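Local coordinates for digeranylgeranylglycerophospholipid reductase (Sulfolobus acidocaldarius, PDB 4OPC), which reduces the double bonds of the geranylgeranyl chains of archaeal membrane lipids, using one bound FAD per monomer, to give saturated phytanyl lipids, at residues D58-P63 / A305-Y310; G14-S19 / L101-V106; F206-T211 / L358-I363. One frame throughout, in Å; residues are numbered along the deposited sequence.

Contact 1 of 3, residues D58-P63 / A305-Y310; sequences DKLGMP and AMISGY
Leu60, at the end of helix 54-60, sets its two methyl groups against one side of helix 302-322, an apolar helix-to-helix contact without a hydrogen bond across it. CD2 lies over a face of the Tyr310 ring, 4.2 Å from the ring centroid and 27° off the normal, a CH-pi contact. It sits toward the CB end of that ring, with Tyr310 CG its nearest atom at 3.7 Å. CD1 reaches the preceding turn of the same helix, where it meets Met306 CB at 3.7 Å and Ile307 CG1 at 3.9 Å. Tyr310 holds CG anti to its backbone N (chi1 164°), which sets that atom beside Leu60 CD2.

Next to the leucine, the side chains of Met62 and Met306 meet. Gly61, just past the end of helix 54-60, has positive phi, and after it Met62 CB is directed toward helix 302-322. Around this pair lie Ser20 of helix 16-25, touched by both methionines, and Tyr102 and Val106 of helix 99-112, touched by Met62.

Ile307 also touches the bound phospholipid as well as His56 and Tyr341, two lipid-binding residues, so the packing borders the lipid pocket. Met62 CG lies 4.0 Å from Met306 SD, and the bends at chi2 and chi3 fold Met62 CE back to the same distance from that sulfur.

Contact 2 of 3, residues G14-S19 / L101-V106; sequences GGFAGS and LYNQRV. With FDA (dihydroflavine-adenine dinucleotide), chain B.
Asn103 of helix 99-112 makes the one hydrogen bond across this contact, with the glycine-rich turn that opens helix 16-25. Its CG stands anti to the backbone N, toward the turn. ND2 donates to Gly14 O at 2.9 Å, a bent bond (N-H...O 143°) with the acceptor tilted out of the amide plane. OD1 lies 3.3 Å from Gly15 CA and also comes to the edge of the Phe16 ring, 3.7 Å from CD1. At the start of the helix, Gly15, the N-cap residue, offers its O to both Ser19 N and Ser19 OG.

Van der Waals packing flanks the amide. Phe16 CZ meets Tyr102 CD2 at 3.5 Å, the two rings oblique with planes 44° apart, while Val106 CG1 lies 3.9 Å from Ser19 CB.

Within this contact the cofactor is met by a backbone amide: Ala17 N donates to O1P of the dihydroflavine-adenine dinucleotide at 2.9 Å, nearly straight at 165°. A side chain at Gly15 would clash with the cofactor, in keeping with the GxGxxG pattern of Rossmann-type dinucleotide folds.

Helix 16-25, which follows strand 9-12, thus lies between helix 99-112 and helix 302-322, whose Ala305 and Met306 touch Phe16.

Contact 3 of 3, residues F206-T211 / L358-I363; sequences FIDQET and LSNDDI
Asn360, in the first turn of helix 360-368, faces the loop after strand 202-206 with both ends of its amide engaged. Its ND2 donates to Asp208 OD1 at 3.0 Å, and its OD1 accepts from Gln209 N at 2.8 Å; both bonds are nearly straight. The carboxylate of Asp208 and the amide stand 84° apart. Asp208 OD1 lies near the amide plane, and ND2 meets it from above the carboxylate plane.

Asp208 has CG anti to its backbone N (chi1 -166°). Asp208 OD1 also accepts from Glu210 N, nearly along the C-O axis at 2.8 Å. Thr211 N meets Asp208 OD1 from above the carboxylate plane at 3.2 Å. The first is an Asx turn, and both bonds together curl the loop around the oxygen.

Gln209 bends at chi2; its CG lies 3.3 Å from Leu358 O and its NE2 3.6 Å from Ile363 CD1, while OE1 is bonded to Gly214 N. Beside it, Ile207 and Ile363 cross at about a right angle, Ile207 CG2 meeting Ile363 CD1 at 3.7 Å. Ile207 also touches the bound phospholipid. Ser359 and Asp362 form a capping box at the helix start.

An alanine in place of Asp208 would probably leave Asn360 ND2 and the amides of Glu210 and Thr211 without this acceptor, setting the loop free to shift. Three donors on one carboxylate oxygen are likely to stabilise its negative charge, while the two-way amide of Asn360 couples that turn to the helix.

Overall arrangement
Contacts 1 and 2 are neighbours, their centres about 11 Å apart, while the centre of contact 3 lies about 34 Å and about 35 Å from the centres of contacts 1 and 2, on the opposite side of the chain's centre. The first two touch directly: Tyr102 OH probably hydrogen-bonds to Pro63 O, and Met306 packs on Phe16. Along the chain, contact 2 closes before contact 3 opens, whereas the segments of contact 1 alternate with those of both. Helices 16-25, 54-60, 99-112 and 302-322 pack together through contacts 1 and 2, and helix 16-25 starts at the cofactor's phosphates; the loop after strand 202-206 packs against helix 360-368. Contacts 1 and 3 each hold a residue of the phospholipid pocket.

Contact 1 of 3, residues D58-P63 / A305-Y310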
loop_
_atom_site.group_PDB
_atom_site.type_symbol
_atom_site.label_atom_id
_atom_site.label_comp_id
_atom_site.label_asym_id
_atom_site.label_seq_id
_atom_site.Cartn_x
_atom_site.Cartn_y
_atom_site.Cartn_z
ATOM N N ASP A 58 1.219 -15.838 6.362
ATOM C CA ASP A 58 0.889 -17.247 6.150
ATOM C C ASP A 58 0.974 -17.678 4.687
ATOM O O ASP A 58 1.310 -18.826 4.390
ATOM C CB ASP A 58 -0.500 -17.567 6.707
ATOM C CG ASP A 58 -0.534 -17.573 8.224
ATOM O OD1 ASP A 58 0.534 -17.758 8.843
ATOM O OD2 ASP A 58 -1.631 -17.403 8.794
ATOM N N LYS A 59 0.654 -16.772 3.772
ATOM C CA LYS A 59 0.653 -17.107 2.348
ATOM C C LYS A 59 2.040 -16.969 1.686
ATOM O O LYS A 59 2.349 -17.674 0.729
ATOM C CB LYS A 59 -0.389 -16.256 1.614
ATOM C CG LYS A 59 -0.611 -16.628 0.154
ATOM C CD LYS A 59 -1.908 -16.030 -0.381
ATOM C CE LYS A 59 -2.137 -16.400 -1.840
ATOM N NZ LYS A 59 -3.458 -15.919 -2.341
ATOM N N LEU A 60 2.886 -16.088 2.211
ATOM C CA LEU A 60 4.121 -15.732 1.521
ATOM C C LEU A 60 5.361 -16.367 2.108
ATOM O O LEU A 60 6.444 -16.284 1.522
ATOM C CB LEU A 60 4.303 -14.219 1.532
ATOM C CG LEU A 60 3.182 -13.422 0.878
ATOM C CD1 LEU A 60 3.371 -11.950 1.137
ATOM C CD2 LEU A 60 3.108 -13.707 -0.622
ATOM N N GLY A 61 5.209 -16.974 3.278
ATOM C CA GLY A 61 6.336 -17.584 3.950
ATOM C C GLY A 61 7.307 -16.537 4.457
ATOM O O GLY A 61 8.513 -16.762 4.497
ATOM N N MET A 62 6.778 -15.378 4.831
ATOM C CA MET A 62 7.597 -14.363 5.471
ATOM C C MET A 62 7.691 -14.676 6.954
ATOM O O MET A 62 6.728 -15.180 7.548
ATOM C CB MET A 62 7.018 -12.967 5.251
ATOM C CG MET A 62 7.228 -12.431 3.841
ATOM S SD MET A 62 8.930 -11.960 3.478
ATOM C CE MET A 62 9.113 -10.513 4.527
ATOM N N PRO A 63 8.861 -14.392 7.550
ATOM C CA PRO A 63 9.108 -14.640 8.968
ATOM C C PRO A 63 7.987 -14.099 9.839
ATOM O O PRO A 63 7.529 -12.972 9.671
ATOM C CB PRO A 63 10.405 -13.870 9.226
ATOM C CG PRO A 63 11.118 -13.921 7.940
ATOM C CD PRO A 63 10.045 -13.822 6.887
ATOM N N ALA A 305 2.818 -4.773 -0.144
ATOM C CA ALA A 305 4.251 -4.586 -0.388
ATOM C C ALA A 305 4.960 -5.931 -0.368
ATOM O O ALA A 305 5.774 -6.219 -1.246
ATOM C CB ALA A 305 4.861 -3.675 0.661
ATOM N N MET A 306 4.677 -6.743 0.651
ATOM C CA MET A 306 5.267 -8.086 0.725
ATOM C C MET A 306 4.866 -8.971 -0.456
ATOM O O MET A 306 5.696 -9.701 -0.989
ATOM C CB MET A 306 4.925 -8.766 2.046
ATOM C CG MET A 306 5.530 -8.047 3.254
ATOM S SD MET A 306 5.448 -8.996 4.774
ATOM C CE MET A 306 3.703 -8.825 5.014
ATOM N N ILE A 307 3.603 -8.897 -0.871
ATOM C CA ILE A 307 3.178 -9.634 -2.056
ATOM C C ILE A 307 4.006 -9.183 -3.261
ATOM O O ILE A 307 4.487 -10.004 -4.037
ATOM C CB ILE A 307 1.678 -9.435 -2.333
ATOM C CG1 ILE A 307 0.837 -10.020 -1.189
ATOM C CG2 ILE A 307 1.316 -10.073 -3.670
ATOM C CD1 ILE A 307 -0.668 -9.766 -1.349
ATOM N N SER A 308 4.187 -7.880 -3.421
ATOM C CA SER A 308 4.960 -7.400 -4.561
ATOM C C SER A 308 6.425 -7.870 -4.511
ATOM O O SER A 308 6.991 -8.170 -5.551
ATOM C CB SER A 308 4.819 -5.873 -4.743
ATOM O OG SER A 308 5.495 -5.138 -3.729
ATOM N N GLY A 309 7.010 -7.976 -3.319
ATOM C CA GLY A 309 8.362 -8.499 -3.201
ATOM C C GLY A 309 8.436 -9.963 -3.589
ATOM O O GLY A 309 9.400 -10.400 -4.239
ATOM N N TYR A 310 7.439 -10.735 -3.162
ATOM C CA TYR A 310 7.296 -12.128 -3.557
ATOM C C TYR A 310 7.223 -12.260 -5.083
ATOM O O TYR A 310 7.926 -13.078 -5.673
ATOM C CB TYR A 310 6.066 -12.734 -2.864
ATOM C CG TYR A 310 5.553 -14.037 -3.442
ATOM C CD1 TYR A 310 6.018 -15.252 -2.977
ATOM C CD2 TYR A 310 4.573 -14.041 -4.433
ATOM C CE1 TYR A 310 5.543 -16.445 -3.501
ATOM C CE2 TYR A 310 4.094 -15.221 -4.962
ATOM C CZ TYR A 310 4.585 -16.420 -4.492
ATOM O OH TYR A 310 4.111 -17.604 -5.011
#

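Contact 2 of 3, residues G14-S19 / L101-V106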
loop_
_atom_site.group_PDB
_atom_site.type_symbol
_atom_site.label_atom_id
_atom_site.label_comp_id
_atom_site.label_asym_id
_atom_site.label_seq_id
_atom_site.Cartn_x
_atom_site.Cartn_y
_atom_site.Cartn_z
ATOM N N GLY A 14 14.826 -0.553 1.523
ATOM C CA GLY A 14 14.751 -1.693 2.414
ATOM C C GLY A 14 13.572 -1.688 3.370
ATOM O O GLY A 14 13.689 -2.228 4.464
ATOM N N GLY A 15 12.453 -1.078 2.967
ATOM C CA GLY A 15 11.220 -1.163 3.741
ATOM C C GLY A 15 10.573 -2.521 3.552
ATOM O O GLY A 15 11.245 -3.467 3.158
ATOM N N PHE A 16 9.278 -2.640 3.819
ATOM C CA PHE A 16 8.649 -3.952 3.678
ATOM C C PHE A 16 8.770 -4.489 2.260
ATOM O O PHE A 16 8.928 -5.693 2.063
ATOM C CB PHE A 16 7.177 -3.916 4.096
ATOM C CG PHE A 16 6.935 -4.338 5.519
ATOM C CD1 PHE A 16 7.638 -3.751 6.565
ATOM C CD2 PHE A 16 5.992 -5.307 5.814
ATOM C CE1 PHE A 16 7.397 -4.129 7.878
ATOM C CE2 PHE A 16 5.755 -5.694 7.125
ATOM C CZ PHE A 16 6.451 -5.097 8.162
ATOM N N ALA A 17 8.719 -3.608 1.261
ATOM C CA ALA A 17 8.816 -4.090 -0.112
ATOM C C ALA A 17 10.216 -4.612 -0.424
ATOM O O ALA A 17 10.390 -5.775 -0.784
ATOM C CB ALA A 17 8.407 -2.996 -1.093
ATOM N N GLY A 18 11.230 -3.767 -0.258
ATOM C CA GLY A 18 12.591 -4.168 -0.580
ATOM C C GLY A 18 13.097 -5.322 0.261
ATOM O O GLY A 18 13.787 -6.227 -0.241
ATOM N N SER A 19 12.771 -5.288 1.554
ATOM C CA SER A 19 13.223 -6.352 2.444
ATOM C C SER A 19 12.575 -7.687 2.082
ATOM O O SER A 19 13.226 -8.730 2.176
ATOM C CB SER A 19 12.992 -6.009 3.921
ATOM O OG SER A 19 11.613 -5.961 4.233
ATOM N N LEU A 101 11.579 -2.784 14.025
ATOM C CA LEU A 101 12.209 -3.976 14.590
ATOM C C LEU A 101 12.002 -5.197 13.697
ATOM O O LEU A 101 12.942 -5.944 13.425
ATOM C CB LEU A 101 11.684 -4.244 15.998
ATOM C CG LEU A 101 12.558 -5.114 16.892
ATOM C CD1 LEU A 101 13.822 -4.356 17.265
ATOM C CD2 LEU A 101 11.775 -5.506 18.120
ATOM N N TYR A 102 10.778 -5.409 13.232
ATOM C CA TYR A 102 10.518 -6.529 12.341
ATOM C C TYR A 102 11.249 -6.385 11.006
ATOM O O TYR A 102 11.903 -7.331 10.547
ATOM C CB TYR A 102 9.014 -6.687 12.087
ATOM C CG TYR A 102 8.736 -7.796 11.104
ATOM C CD1 TYR A 102 8.803 -9.128 11.495
ATOM C CD2 TYR A 102 8.450 -7.513 9.772
ATOM C CE1 TYR A 102 8.583 -10.148 10.591
ATOM C CE2 TYR A 102 8.221 -8.523 8.863
ATOM C CZ TYR A 102 8.286 -9.841 9.273
ATOM O OH TYR A 102 8.073 -10.857 8.362
ATOM N N ASN A 103 11.132 -5.212 10.393
ATOM C CA ASN A 103 11.782 -4.911 9.121
ATOM C C ASN A 103 13.295 -5.153 9.213
ATOM O O ASN A 103 13.892 -5.768 8.315
ATOM C CB ASN A 103 11.468 -3.446 8.777
ATOM C CG ASN A 103 11.647 -3.097 7.313
ATOM O OD1 ASN A 103 10.954 -2.209 6.815
ATOM N ND2 ASN A 103 12.583 -3.744 6.625
ATOM N N GLN A 104 13.911 -4.687 10.293
ATOM C CA GLN A 104 15.348 -4.873 10.463
ATOM C C GLN A 104 15.710 -6.340 10.639
ATOM O O GLN A 104 16.771 -6.783 10.176
ATOM C CB GLN A 104 15.875 -4.011 11.614
ATOM C CG GLN A 104 15.894 -2.517 11.251
ATOM C CD GLN A 104 15.967 -1.599 12.449
ATOM O OE1 GLN A 104 16.633 -1.897 13.445
ATOM N NE2 GLN A 104 15.279 -0.463 12.360
ATOM N N ARG A 105 14.853 -7.104 11.310
ATOM C CA ARG A 105 15.126 -8.527 11.486
ATOM C C ARG A 105 15.056 -9.266 10.151
ATOM O O ARG A 105 15.898 -10.122 9.866
ATOM C CB ARG A 105 14.173 -9.160 12.506
ATOM C CG ARG A 105 14.333 -10.677 12.657
ATOM C CD ARG A 105 12.981 -11.278 13.045
ATOM N NE ARG A 105 12.839 -12.668 12.650
ATOM C CZ ARG A 105 11.691 -13.328 12.694
ATOM N NH1 ARG A 105 10.588 -12.711 13.115
ATOM N NH2 ARG A 105 11.641 -14.598 12.317
ATOM N N VAL A 106 14.063 -8.941 9.331
ATOM C CA VAL A 106 13.976 -9.507 7.987
ATOM C C VAL A 106 15.257 -9.215 7.213
ATOM O O VAL A 106 15.839 -10.109 6.610
ATOM C CB VAL A 106 12.753 -8.974 7.220
ATOM C CG1 VAL A 106 12.767 -9.441 5.771
ATOM C CG2 VAL A 106 11.468 -9.423 7.911
HETATM P PA FDA B . 8.860 2.523 2.478
HETATM O O1A FDA B . 8.620 3.969 2.285
HETATM O O2A FDA B . 8.487 1.920 3.827
HETATM O O5B FDA B . 10.394 2.218 2.229
HETATM C C5B FDA B . 11.106 2.866 1.156
HETATM C C4B FDA B . 12.567 2.854 1.517
HETATM O O4B FDA B . 13.342 3.315 0.392
HETATM C C3B FDA B . 12.950 3.744 2.705
HETATM O O3B FDA B . 13.546 2.977 3.749
HETATM C C2B FDA B . 13.872 4.812 2.085
HETATM O O2B FDA B . 14.902 5.224 2.969
HETATM C C1B FDA B . 14.430 4.076 0.877
HETATM N N9A FDA B . 14.884 4.889 -0.244
HETATM C C8A FDA B . 14.141 5.779 -0.980
HETATM N N7A FDA B . 14.791 6.310 -1.990
HETATM C C5A FDA B . 16.044 5.719 -1.919
HETATM C C6A FDA B . 17.185 5.819 -2.740
HETATM N N6A FDA B . 17.232 6.540 -3.861
HETATM N N1A FDA B . 18.249 5.056 -2.422
HETATM C C2A FDA B . 18.194 4.298 -1.322
HETATM N N3A FDA B . 17.165 4.093 -0.497
HETATM C C4A FDA B . 16.104 4.817 -0.872
HETATM N N1 FDA B . -0.070 -0.049 5.705
HETATM C C2 FDA B . -0.459 -1.159 6.412
HETATM O O2 FDA B . -0.344 -2.288 5.944
HETATM N N3 FDA B . -0.950 -0.956 7.675
HETATM C C4 FDA B . -1.207 0.255 8.285
HETATM O O4 FDA B . -1.521 0.284 9.473
HETATM C C4X FDA B . -0.848 1.366 7.491
HETATM N N5 FDA B . -1.020 2.620 7.998
HETATM C C5X FDA B . -0.388 3.698 7.413
HETATM C C6 FDA B . -0.325 4.920 8.069
HETATM C C7 FDA B . 0.381 5.991 7.544
HETATM C C7M FDA B . 0.526 7.250 8.359
HETATM C C8 FDA B . 1.010 5.857 6.297
HETATM C C8M FDA B . 1.845 6.984 5.733
HETATM C C9 FDA B . 0.933 4.637 5.623
HETATM C C9A FDA B . 0.262 3.552 6.175
HETATM N N10 FDA B . 0.199 2.290 5.541
HETATM C C10 FDA B . -0.244 1.196 6.252
HETATM C "C1'" FDA B . 0.891 2.037 4.253
HETATM C "C2'" FDA B . 2.259 1.370 4.491
HETATM O "O2'" FDA B . 2.964 2.031 5.546
HETATM C "C3'" FDA B . 3.112 1.433 3.222
HETATM O "O3'" FDA B . 2.312 1.006 2.128
HETATM C "C4'" FDA B . 4.360 0.539 3.226
HETATM O "O4'" FDA B . 5.117 0.697 4.426
HETATM C "C5'" FDA B . 5.232 0.811 2.023
HETATM O "O5'" FDA B . 6.445 0.035 2.108
HETATM P P FDA B . 7.607 0.270 1.048
HETATM O O1P FDA B . 8.683 -0.676 1.391
HETATM O O2P FDA B . 7.074 0.259 -0.377
HETATM O O3P FDA B . 8.076 1.781 1.282
#

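Contact 3 of 3, residues F206-T211 / L358-I363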
loop_
_atom_site.group_PDB
_atom_site.type_symbol
_atom_site.label_atom_id
_atom_site.label_comp_id
_atom_site.label_asym_id
_atom_site.label_seq_id
_atom_site.Cartn_x
_atom_site.Cartn_y
_atom_site.Cartn_z
ATOM N N PHE A 206 -12.644 5.189 12.122
ATOM C CA PHE A 206 -13.737 6.142 12.231
ATOM C C PHE A 206 -13.898 6.868 10.912
ATOM O O PHE A 206 -13.023 7.638 10.501
ATOM C CB PHE A 206 -13.444 7.164 13.329
ATOM C CG PHE A 206 -13.166 6.565 14.682
ATOM C CD1 PHE A 206 -14.190 6.344 15.585
ATOM C CD2 PHE A 206 -11.869 6.261 15.061
ATOM C CE1 PHE A 206 -13.921 5.815 16.845
ATOM C CE2 PHE A 206 -11.605 5.732 16.312
ATOM C CZ PHE A 206 -12.626 5.507 17.194
ATOM N N ILE A 207 -15.018 6.625 10.246
ATOM C CA ILE A 207 -15.312 7.320 9.010
ATOM C C ILE A 207 -15.916 8.678 9.344
ATOM O O ILE A 207 -16.824 8.770 10.167
ATOM C CB ILE A 207 -16.310 6.525 8.168
ATOM C CG1 ILE A 207 -15.794 5.105 7.965
ATOM C CG2 ILE A 207 -16.536 7.218 6.834
ATOM C CD1 ILE A 207 -14.432 5.039 7.305
ATOM N N ASP A 208 -15.402 9.738 8.725
ATOM C CA ASP A 208 -15.960 11.066 8.923
ATOM C C ASP A 208 -15.410 12.043 7.886
ATOM O O ASP A 208 -14.229 12.393 7.913
ATOM C CB ASP A 208 -15.675 11.576 10.342
ATOM C CG ASP A 208 -16.512 12.786 10.704
ATOM O OD1 ASP A 208 -16.633 13.718 9.881
ATOM O OD2 ASP A 208 -17.064 12.825 11.818
ATOM N N GLN A 209 -16.273 12.492 6.981
ATOM C CA GLN A 209 -15.845 13.366 5.898
ATOM C C GLN A 209 -15.499 14.785 6.344
ATOM O O GLN A 209 -14.857 15.531 5.599
ATOM C CB GLN A 209 -16.893 13.369 4.779
ATOM C CG GLN A 209 -17.162 11.987 4.211
ATOM C CD GLN A 209 -15.889 11.198 3.881
ATOM O OE1 GLN A 209 -14.868 11.758 3.471
ATOM N NE2 GLN A 209 -15.955 9.885 4.059
ATOM N N GLU A 210 -15.914 15.166 7.548
ATOM C CA GLU A 210 -15.587 16.482 8.082
ATOM C C GLU A 210 -14.239 16.493 8.799
ATOM O O GLU A 210 -13.473 17.452 8.680
ATOM C CB GLU A 210 -16.674 16.967 9.037
ATOM C CG GLU A 210 -17.980 17.292 8.354
ATOM C CD GLU A 210 -19.037 17.776 9.327
ATOM O OE1 GLU A 210 -18.717 17.926 10.528
ATOM O OE2 GLU A 210 -20.186 18.001 8.890
ATOM N N THR A 211 -13.948 15.437 9.553
ATOM C CA THR A 211 -12.728 15.409 10.356
ATOM C C THR A 211 -11.559 14.700 9.664
ATOM O O THR A 211 -10.415 14.842 10.088
ATOM C CB THR A 211 -12.984 14.735 11.706
ATOM O OG1 THR A 211 -13.315 13.366 11.472
ATOM C CG2 THR A 211 -14.141 15.421 12.443
ATOM N N LEU A 358 -19.173 10.350 -0.792
ATOM C CA LEU A 358 -20.371 10.232 0.046
ATOM C C LEU A 358 -20.340 11.260 1.165
ATOM O O LEU A 358 -19.267 11.617 1.656
ATOM C CB LEU A 358 -20.488 8.829 0.642
ATOM C CG LEU A 358 -20.722 7.682 -0.349
ATOM C CD1 LEU A 358 -20.779 6.348 0.398
ATOM C CD2 LEU A 358 -21.990 7.899 -1.176
ATOM N N SER A 359 -21.512 11.753 1.554
ATOM C CA SER A 359 -21.596 12.671 2.683
ATOM C C SER A 359 -21.664 11.907 3.995
ATOM O O SER A 359 -21.958 10.706 4.010
ATOM C CB SER A 359 -22.837 13.549 2.558
ATOM O OG SER A 359 -24.015 12.775 2.743
ATOM N N ASN A 360 -21.419 12.604 5.101
ATOM C CA ASN A 360 -21.624 11.988 6.405
ATOM C C ASN A 360 -23.048 11.459 6.543
ATOM O O ASN A 360 -23.255 10.382 7.087
ATOM C CB ASN A 360 -21.297 12.947 7.555
ATOM C CG ASN A 360 -19.824 12.994 7.865
ATOM O OD1 ASN A 360 -19.045 12.197 7.345
ATOM N ND2 ASN A 360 -19.430 13.924 8.717
ATOM N N ASP A 361 -24.032 12.214 6.054
ATOM C CA ASP A 361 -25.421 11.765 6.153
ATOM C C ASP A 361 -25.608 10.460 5.389
ATOM O O ASP A 361 -26.322 9.569 5.856
ATOM C CB ASP A 361 -26.404 12.822 5.630
ATOM C CG ASP A 361 -26.561 14.003 6.577
ATOM O OD1 ASP A 361 -26.226 13.880 7.777
ATOM O OD2 ASP A 361 -27.031 15.063 6.112
ATOM N N ASP A 362 -24.973 10.351 4.224
ATOM C CA ASP A 362 -25.043 9.120 3.423
ATOM C C ASP A 362 -24.478 7.920 4.175
ATOM O O ASP A 362 -25.075 6.836 4.174
ATOM C CB ASP A 362 -24.244 9.239 2.130
ATOM C CG ASP A 362 -24.834 10.203 1.138
ATOM O OD1 ASP A 362 -26.063 10.406 1.130
ATOM O OD2 ASP A 362 -24.047 10.716 0.316
ATOM N N ILE A 363 -23.317 8.109 4.788
ATOM C CA ILE A 363 -22.644 7.025 5.488
ATOM C C ILE A 363 -23.409 6.634 6.754
ATOM O O ILE A 363 -23.620 5.446 7.019
ATOM C CB ILE A 363 -21.204 7.404 5.799
ATOM C CG1 ILE A 363 -20.490 7.750 4.488
ATOM C CG2 ILE A 363 -20.493 6.253 6.527
ATOM C CD1 ILE A 363 -19.205 8.558 4.652
#